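Local coordinates for TouB protein (Pseudomonas stutzeri, PDB 2INC) that is a small ubiquitin-like component of the toluene o-xylene monooxygenase system, a complex that probably oxidises aromatic hydrocarbons, at residues C[2-7]-C[17-22]. Sequence-based numbering, arbitrary orientation.
Sequences FPIMSN and VPVDTE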
# COMPACT_ATOMS: atom_id res chain seq x y z
N PHE C 2 7.90 -56.12 24.90
CA PHE C 2 7.58 -56.40 23.50
C PHE C 2 6.54 -55.39 23.03
O PHE C 2 5.48 -55.26 23.64
CB PHE C 2 7.06 -57.82 23.36
CG PHE C 2 6.87 -58.27 21.93
CD1 PHE C 2 7.94 -58.74 21.17
CD2 PHE C 2 5.61 -58.27 21.34
CE1 PHE C 2 7.77 -59.17 19.88
CE2 PHE C 2 5.44 -58.72 20.04
CZ PHE C 2 6.51 -59.17 19.31
N PRO C 3 6.87 -54.65 21.95
CA PRO C 3 5.93 -53.62 21.49
C PRO C 3 4.84 -54.21 20.64
O PRO C 3 5.09 -55.02 19.73
CB PRO C 3 6.82 -52.70 20.65
CG PRO C 3 7.87 -53.65 20.06
CD PRO C 3 8.11 -54.69 21.15
N ILE C 4 3.62 -53.83 20.96
CA ILE C 4 2.55 -54.08 20.03
C ILE C 4 1.78 -52.78 19.78
O ILE C 4 1.92 -51.79 20.53
CB ILE C 4 1.57 -55.23 20.51
CG1 ILE C 4 0.97 -54.91 21.87
CG2 ILE C 4 2.29 -56.61 20.52
CD1 ILE C 4 -0.39 -54.32 21.84
N MET C 5 0.96 -52.81 18.73
CA MET C 5 0.03 -51.72 18.36
C MET C 5 -1.41 -52.15 18.65
O MET C 5 -1.92 -53.14 18.10
CB MET C 5 0.17 -51.33 16.85
CG MET C 5 1.61 -50.91 16.41
SD MET C 5 2.31 -49.60 17.43
CE MET C 5 3.79 -49.17 16.50
N SER C 6 -2.07 -51.37 19.48
CA SER C 6 -3.39 -51.70 19.99
C SER C 6 -4.42 -50.95 19.21
O SER C 6 -4.41 -49.73 19.24
CB SER C 6 -3.44 -51.23 21.45
OG SER C 6 -4.77 -51.25 21.94
N ASN C 7 -5.31 -51.67 18.53
CA ASN C 7 -6.46 -51.15 17.85
C ASN C 7 -7.70 -51.54 18.71
O ASN C 7 -8.27 -52.63 18.56
CB ASN C 7 -6.57 -51.81 16.45
CG ASN C 7 -7.63 -51.17 15.57
OD1 ASN C 7 -8.03 -50.02 15.78
ND2 ASN C 7 -8.08 -51.90 14.57
N VAL C 17 1.57 -49.90 22.62
CA VAL C 17 1.38 -50.42 23.98
C VAL C 17 2.46 -51.48 24.19
O VAL C 17 2.45 -52.52 23.52
CB VAL C 17 -0.02 -51.03 24.16
CG1 VAL C 17 -0.18 -51.63 25.55
CG2 VAL C 17 -1.10 -49.99 23.96
N PRO C 18 3.44 -51.19 25.05
CA PRO C 18 4.41 -52.23 25.41
C PRO C 18 3.74 -53.30 26.26
O PRO C 18 2.93 -53.00 27.16
CB PRO C 18 5.47 -51.48 26.21
CG PRO C 18 4.83 -50.25 26.70
CD PRO C 18 3.69 -49.92 25.75
N VAL C 19 3.98 -54.55 25.93
CA VAL C 19 3.46 -55.64 26.73
C VAL C 19 4.69 -56.47 27.13
O VAL C 19 5.80 -56.12 26.74
CB VAL C 19 2.42 -56.52 25.96
CG1 VAL C 19 1.18 -55.72 25.61
CG2 VAL C 19 3.02 -57.13 24.72
N ASP C 20 4.49 -57.53 27.89
CA ASP C 20 5.58 -58.45 28.24
C ASP C 20 5.42 -59.77 27.50
O ASP C 20 4.30 -60.21 27.30
CB ASP C 20 5.54 -58.73 29.73
CG ASP C 20 6.80 -59.39 30.21
OD1 ASP C 20 7.79 -58.65 30.50
OD2 ASP C 20 6.79 -60.64 30.29
N THR C 21 6.52 -60.41 27.11
CA THR C 21 6.45 -61.72 26.43
C THR C 21 5.77 -62.82 27.29
O THR C 21 5.22 -63.80 26.78
CB THR C 21 7.86 -62.19 25.96
OG1 THR C 21 8.80 -62.11 27.05
CG2 THR C 21 8.39 -61.30 24.84
N GLU C 22 5.75 -62.59 28.60
CA GLU C 22 5.07 -63.47 29.55
C GLU C 22 3.57 -63.17 29.79
O GLU C 22 2.87 -63.94 30.45
CB GLU C 22 5.85 -63.47 30.87
CG GLU C 22 7.31 -63.89 30.72
CD GLU C 22 7.45 -65.19 29.91
OE1 GLU C 22 8.23 -65.21 28.91
OE2 GLU C 22 6.76 -66.17 30.26
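I4 and V17 lie side by side beneath an antiparallel strand pair, with I4 CD1 4.0 Å from V17 CB. The sec-butyl group of I4 also crosses V19 at about a right angle, CG1 resting 3.8 Å from V19 CG1. A chi1 of 58° sets CG1 between the backbone N and the carbonyl carbon and brings it to 3.3 Å from V17 O. Beta-branched residues suit this buried face: they favour extended backbone and pack toward helix 25-33, where I4 meets C32 and V19 meets V28. An alanine in place of I4 would probably leave V17 and V19 without their shared apolar neighbour and open a gap under the helix. Further along, S6 CB touches V17 CG2 at 3.6 Å.

I4 and V17 exchange two backbone hydrogen bonds, V17 N to I4 O nearly straight at 176°; F2 and V19 also exchange two, that from F2 N bent to 142°. Between them P3 faces P18 as a non-hydrogen-bonded pair, where proline's missing N-H costs no bond across the strands. This opposite face is loose: the two rings stand apart, and P18 is open to solvent.

F2 still rests against V19, whose CG2 lies at the ring edge, before the ring leads away; T21 CG2 reaches F2 CB at 4.0 Å. D20 OD2 accepts from E22 N, an Asx turn just past the strand. Strands 2-8 and 14-19 form the N-terminal beta hairpin of the ubiquitin-like beta-grasp fold.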